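Local structure of alpha-catenin-like protein hmp-1 (Caenorhabditis elegans, 5H5M) at residues E305-L317 against V362-N376. The protein links the cadherin-catenin complex of adherens junctions to actin filaments and is required for cell migration and shape changes during embryonic body enclosure and elongation. Sequence-based numbering, arbitrary orientation.
Sequences EYTETVKQAVRIL and VHDAVKDIRHALLMN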
loop_
_atom_site.group_PDB
_atom_site.type_symbol
_atom_site.label_atom_id
_atom_site.label_comp_id
_atom_site.label_asym_id
_atom_site.label_seq_id
_atom_site.Cartn_x
_atom_site.Cartn_y
_atom_site.Cartn_z
ATOM N N GLU A 305 29.597 1.535 -3.819
ATOM C CA GLU A 305 29.366 2.963 -3.970
ATOM C C GLU A 305 27.889 3.207 -4.247
ATOM O O GLU A 305 27.328 4.226 -3.849
ATOM C CB GLU A 305 30.231 3.542 -5.089
ATOM C CG GLU A 305 30.043 5.033 -5.311
ATOM C CD GLU A 305 31.113 5.623 -6.206
ATOM O OE1 GLU A 305 32.111 4.922 -6.484
ATOM O OE2 GLU A 305 30.958 6.789 -6.627
ATOM N N TYR A 306 27.262 2.246 -4.916
ATOM C CA TYR A 306 25.838 2.313 -5.209
ATOM C C TYR A 306 24.984 2.342 -3.948
ATOM O O TYR A 306 24.134 3.218 -3.789
ATOM C CB TYR A 306 25.421 1.129 -6.083
ATOM C CG TYR A 306 23.926 1.015 -6.256
ATOM C CD1 TYR A 306 23.223 1.969 -6.977
ATOM C CD2 TYR A 306 23.218 -0.047 -5.708
ATOM C CE1 TYR A 306 21.860 1.875 -7.140
ATOM C CE2 TYR A 306 21.852 -0.150 -5.870
ATOM C CZ TYR A 306 21.180 0.812 -6.589
ATOM O OH TYR A 306 19.818 0.719 -6.754
ATOM N N THR A 307 25.207 1.384 -3.053
ATOM C CA THR A 307 24.392 1.281 -1.847
ATOM C C THR A 307 24.640 2.448 -0.898
ATOM O O THR A 307 23.704 2.970 -0.297
ATOM C CB THR A 307 24.641 -0.040 -1.099
ATOM O OG1 THR A 307 26.001 -0.100 -0.653
ATOM C CG2 THR A 307 24.345 -1.228 -2.003
ATOM N N GLU A 308 25.894 2.868 -0.770
ATOM C CA GLU A 308 26.219 3.987 0.108
ATOM C C GLU A 308 25.573 5.285 -0.376
ATOM O O GLU A 308 25.117 6.094 0.431
ATOM C CB GLU A 308 27.736 4.160 0.226
ATOM C CG GLU A 308 28.411 3.026 0.978
ATOM C CD GLU A 308 29.797 3.389 1.480
ATOM O OE1 GLU A 308 30.342 4.426 1.042
ATOM O OE2 GLU A 308 30.339 2.636 2.318
ATOM N N THR A 309 25.525 5.468 -1.694
ATOM C CA THR A 309 24.927 6.661 -2.288
ATOM C C THR A 309 23.417 6.693 -2.047
ATOM O O THR A 309 22.839 7.749 -1.787
ATOM C CB THR A 309 25.210 6.736 -3.804
ATOM O OG1 THR A 309 26.625 6.771 -4.027
ATOM C CG2 THR A 309 24.592 7.982 -4.408
ATOM N N VAL A 310 22.786 5.527 -2.120
ATOM C CA VAL A 310 21.350 5.420 -1.895
ATOM C C VAL A 310 21.008 5.575 -0.412
ATOM O O VAL A 310 20.074 6.292 -0.058
ATOM C CB VAL A 310 20.805 4.075 -2.418
ATOM C CG1 VAL A 310 19.377 3.860 -1.958
ATOM C CG2 VAL A 310 20.896 4.021 -3.938
ATOM N N LYS A 311 21.773 4.913 0.453
ATOM C CA LYS A 311 21.565 5.025 1.897
ATOM C C LYS A 311 21.792 6.459 2.372
ATOM O O LYS A 311 21.151 6.917 3.319
ATOM C CB LYS A 311 22.484 4.064 2.656
ATOM C CG LYS A 311 22.190 2.591 2.392
ATOM C CD LYS A 311 21.647 1.875 3.617
ATOM C CE LYS A 311 22.715 1.708 4.679
ATOM N NZ LYS A 311 22.246 0.850 5.802
ATOM N N GLN A 312 22.701 7.163 1.706
ATOM C CA GLN A 312 22.960 8.564 2.012
ATOM C C GLN A 312 21.732 9.426 1.712
ATOM O O GLN A 312 21.359 10.293 2.505
ATOM C CB GLN A 312 24.165 9.072 1.221
ATOM C CG GLN A 312 24.521 10.519 1.508
ATOM C CD GLN A 312 24.933 10.738 2.949
ATOM O OE1 GLN A 312 25.842 10.077 3.454
ATOM N NE2 GLN A 312 24.262 11.666 3.623
ATOM N N ALA A 313 21.110 9.183 0.565
ATOM C CA ALA A 313 19.905 9.909 0.182
ATOM C C ALA A 313 18.770 9.611 1.157
ATOM O O ALA A 313 17.994 10.501 1.516
ATOM C CB ALA A 313 19.500 9.554 -1.241
ATOM N N VAL A 314 18.684 8.355 1.586
ATOM C CA VAL A 314 17.688 7.937 2.568
ATOM C C VAL A 314 17.920 8.623 3.912
ATOM O O VAL A 314 16.978 9.073 4.566
ATOM C CB VAL A 314 17.703 6.410 2.765
ATOM C CG1 VAL A 314 16.851 6.012 3.962
ATOM C CG2 VAL A 314 17.227 5.711 1.499
ATOM N N ARG A 315 19.186 8.706 4.306
ATOM C CA ARG A 315 19.565 9.332 5.567
ATOM C C ARG A 315 19.147 10.803 5.621
ATOM O O ARG A 315 18.833 11.329 6.689
ATOM C CB ARG A 315 21.075 9.203 5.786
ATOM C CG ARG A 315 21.558 9.777 7.105
ATOM C CD ARG A 315 23.034 9.503 7.335
ATOM N NE ARG A 315 23.492 10.075 8.597
ATOM C CZ ARG A 315 23.383 9.468 9.775
ATOM N NH1 ARG A 315 22.831 8.264 9.855
ATOM N NH2 ARG A 315 23.826 10.065 10.873
ATOM N N ILE A 316 19.141 11.458 4.465
ATOM C CA ILE A 316 18.727 12.853 4.372
ATOM C C ILE A 316 17.239 13.002 4.682
ATOM O O ILE A 316 16.836 13.876 5.452
ATOM C CB ILE A 316 19.025 13.431 2.976
ATOM C CG1 ILE A 316 20.537 13.510 2.752
ATOM C CG2 ILE A 316 18.388 14.806 2.811
ATOM C CD1 ILE A 316 20.927 14.125 1.427
ATOM N N LEU A 317 16.427 12.141 4.079
ATOM C CA LEU A 317 14.997 12.117 4.355
ATOM C C LEU A 317 14.733 11.829 5.828
ATOM O O LEU A 317 14.024 12.578 6.498
ATOM C CB LEU A 317 14.299 11.070 3.486
ATOM C CG LEU A 317 12.790 10.926 3.701
ATOM C CD1 LEU A 317 12.077 12.235 3.390
ATOM C CD2 LEU A 317 12.222 9.781 2.863
ATOM N N VAL A 362 9.847 16.707 2.034
ATOM C CA VAL A 362 9.703 15.258 2.037
ATOM C C VAL A 362 9.643 14.694 0.618
ATOM O O VAL A 362 10.315 13.713 0.298
ATOM C CB VAL A 362 8.435 14.831 2.808
ATOM C CG1 VAL A 362 8.209 13.332 2.689
ATOM C CG2 VAL A 362 8.533 15.247 4.271
ATOM N N HIS A 363 8.842 15.333 -0.228
ATOM C CA HIS A 363 8.560 14.844 -1.576
ATOM C C HIS A 363 9.798 14.823 -2.480
ATOM O O HIS A 363 10.062 13.822 -3.150
ATOM C CB HIS A 363 7.456 15.698 -2.210
ATOM C CG HIS A 363 6.903 15.131 -3.479
ATOM N ND1 HIS A 363 7.001 15.782 -4.691
ATOM C CD2 HIS A 363 6.240 13.976 -3.728
ATOM C CE1 HIS A 363 6.425 15.054 -5.629
ATOM N NE2 HIS A 363 5.955 13.952 -5.071
ATOM N N ASP A 364 10.546 15.925 -2.502
ATOM C CA ASP A 364 11.789 16.002 -3.271
ATOM C C ASP A 364 12.787 14.944 -2.818
ATOM O O ASP A 364 13.469 14.321 -3.639
ATOM C CB ASP A 364 12.435 17.384 -3.145
ATOM C CG ASP A 364 11.819 18.414 -4.074
ATOM O OD1 ASP A 364 11.108 18.025 -5.024
ATOM O OD2 ASP A 364 12.061 19.620 -3.861
ATOM N N ALA A 365 12.876 14.757 -1.504
ATOM C CA ALA A 365 13.808 13.797 -0.931
ATOM C C ALA A 365 13.450 12.376 -1.359
ATOM O O ALA A 365 14.331 11.549 -1.589
ATOM C CB ALA A 365 13.827 13.914 0.582
ATOM N N VAL A 366 12.155 12.099 -1.473
ATOM C CA VAL A 366 11.700 10.803 -1.960
ATOM C C VAL A 366 12.102 10.615 -3.419
ATOM O O VAL A 366 12.551 9.536 -3.809
ATOM C CB VAL A 366 10.172 10.642 -1.804
ATOM C CG1 VAL A 366 9.672 9.433 -2.579
ATOM C CG2 VAL A 366 9.810 10.507 -0.332
ATOM N N LYS A 367 11.970 11.673 -4.215
ATOM C CA LYS A 367 12.356 11.618 -5.624
ATOM C C LYS A 367 13.865 11.429 -5.792
ATOM O O LYS A 367 14.312 10.779 -6.736
ATOM C CB LYS A 367 11.904 12.881 -6.363
ATOM C CG LYS A 367 10.395 13.012 -6.504
ATOM C CD LYS A 367 10.019 14.148 -7.445
ATOM C CE LYS A 367 10.408 15.493 -6.863
ATOM N NZ LYS A 367 9.977 16.627 -7.728
ATOM N N ASP A 368 14.642 12.002 -4.876
ATOM C CA ASP A 368 16.095 11.854 -4.902
ATOM C C ASP A 368 16.494 10.412 -4.618
ATOM O O ASP A 368 17.426 9.883 -5.223
ATOM C CB ASP A 368 16.758 12.791 -3.886
ATOM C CG ASP A 368 16.635 14.256 -4.271
ATOM O OD1 ASP A 368 16.347 14.545 -5.452
ATOM O OD2 ASP A 368 16.835 15.119 -3.391
ATOM N N ILE A 369 15.779 9.782 -3.692
ATOM C CA ILE A 369 16.013 8.385 -3.356
ATOM C C ILE A 369 15.755 7.500 -4.571
ATOM O O ILE A 369 16.569 6.644 -4.912
ATOM C CB ILE A 369 15.125 7.938 -2.182
ATOM C CG1 ILE A 369 15.546 8.658 -0.899
ATOM C CG2 ILE A 369 15.202 6.436 -1.991
ATOM C CD1 ILE A 369 14.587 8.460 0.260
ATOM N N ARG A 370 14.627 7.731 -5.234
ATOM C CA ARG A 370 14.270 6.970 -6.427
ATOM C C ARG A 370 15.272 7.209 -7.549
ATOM O O ARG A 370 15.575 6.304 -8.328
ATOM C CB ARG A 370 12.856 7.331 -6.890
ATOM C CG ARG A 370 11.783 7.086 -5.827
ATOM C CD ARG A 370 10.388 7.279 -6.390
ATOM N NE ARG A 370 10.079 6.279 -7.405
ATOM C CZ ARG A 370 9.066 6.366 -8.260
ATOM N NH1 ARG A 370 8.257 7.417 -8.227
ATOM N NH2 ARG A 370 8.865 5.401 -9.151
ATOM N N HIS A 371 15.791 8.428 -7.621
ATOM C CA HIS A 371 16.765 8.784 -8.641
ATOM C C HIS A 371 18.098 8.074 -8.394
ATOM O O HIS A 371 18.708 7.534 -9.323
ATOM C CB HIS A 371 16.964 10.300 -8.681
ATOM C CG HIS A 371 17.909 10.755 -9.748
ATOM N ND1 HIS A 371 17.765 10.400 -11.070
ATOM C CD2 HIS A 371 19.016 11.533 -9.683
ATOM C CE1 HIS A 371 18.741 10.942 -11.778
ATOM N NE2 HIS A 371 19.513 11.634 -10.961
ATOM N N ALA A 372 18.539 8.073 -7.139
ATOM C CA ALA A 372 19.779 7.405 -6.757
ATOM C C ALA A 372 19.736 5.905 -7.055
ATOM O O ALA A 372 20.750 5.311 -7.413
ATOM C CB ALA A 372 20.072 7.640 -5.279
ATOM N N LEU A 373 18.559 5.304 -6.910
ATOM C CA LEU A 373 18.385 3.875 -7.163
ATOM C C LEU A 373 18.561 3.532 -8.641
ATOM O O LEU A 373 18.834 2.383 -8.991
ATOM C CB LEU A 373 17.009 3.416 -6.679
ATOM C CG LEU A 373 16.830 3.315 -5.161
ATOM C CD1 LEU A 373 15.360 3.326 -4.801
ATOM C CD2 LEU A 373 17.497 2.060 -4.628
ATOM N N LEU A 374 18.404 4.536 -9.501
ATOM C CA LEU A 374 18.591 4.368 -10.941
ATOM C C LEU A 374 20.068 4.398 -11.331
ATOM O O LEU A 374 20.476 3.743 -12.289
ATOM C CB LEU A 374 17.834 5.454 -11.710
ATOM C CG LEU A 374 16.313 5.450 -11.572
ATOM C CD1 LEU A 374 15.710 6.639 -12.305
ATOM C CD2 LEU A 374 15.732 4.137 -12.078
ATOM N N MET A 375 20.861 5.164 -10.589
ATOM C CA MET A 375 22.287 5.303 -10.869
ATOM C C MET A 375 23.067 4.045 -10.490
ATOM O O MET A 375 23.483 3.895 -9.343
ATOM C CB MET A 375 22.860 6.509 -10.119
ATOM C CG MET A 375 22.080 7.801 -10.312
ATOM S SD MET A 375 21.752 8.137 -12.052
ATOM C CE MET A 375 23.423 8.341 -12.665
ATOM N N ASN A 376 23.251 3.138 -11.448
ATOM C CA ASN A 376 24.014 1.913 -11.202
ATOM C C ASN A 376 25.229 1.802 -12.118
ATOM O O ASN A 376 25.650 0.698 -12.470
ATOM C CB ASN A 376 23.137 0.665 -11.374
ATOM C CG ASN A 376 21.713 0.867 -10.882
ATOM O OD1 ASN A 376 21.440 1.746 -10.067
ATOM N ND2 ASN A 376 20.801 0.026 -11.357
HETATM O O HOH W 1 16.914 12.018 -0.183
#
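Tyr-306 OH donates to Leu-373 O at 3.0 Å, meeting that carbonyl in its plane and on a lone pair (C=O...O angle 113°). The phenol reaches across to the C-terminal end of helix 345-374 because chi1 (171°) sets CG opposite the backbone N, and the same hydroxyl rests on Leu-373 CD2. Val-310 CG2 lies over one ring face, near the rim, and also packs 3.9 Å from Ala-372 CB, while Val-310 CG1 meets Leu-373 CD2 at 3.7 Å, the two side chains nearly perpendicular. The antiparallel axes approach to 8.8 Å, consistent with alanines at the nearest backbone positions, where Val-310 faces Ala-372, Ala-313 faces Ile-369 and Leu-317 faces Ala-365. Ile-369 runs its CD1 against Val-314 CG2 and Leu-317 CD2. At the far end Leu-317 is a knob in the hole formed by Val-362, Ala-365, Val-366 and Ile-369: CD1 packs on Ala-365 CB (3.7 Å) and CD2 lies against Val-366 CG2. This antiparallel pair belongs to a helical bundle of the M domain; Val-310, Val-314 and Leu-317 also touch helix 276-300, whereas Leu-373 reaches Leu-241 of helix 237-260 and Arg-370 forms a salt bridge with Glu-245 there.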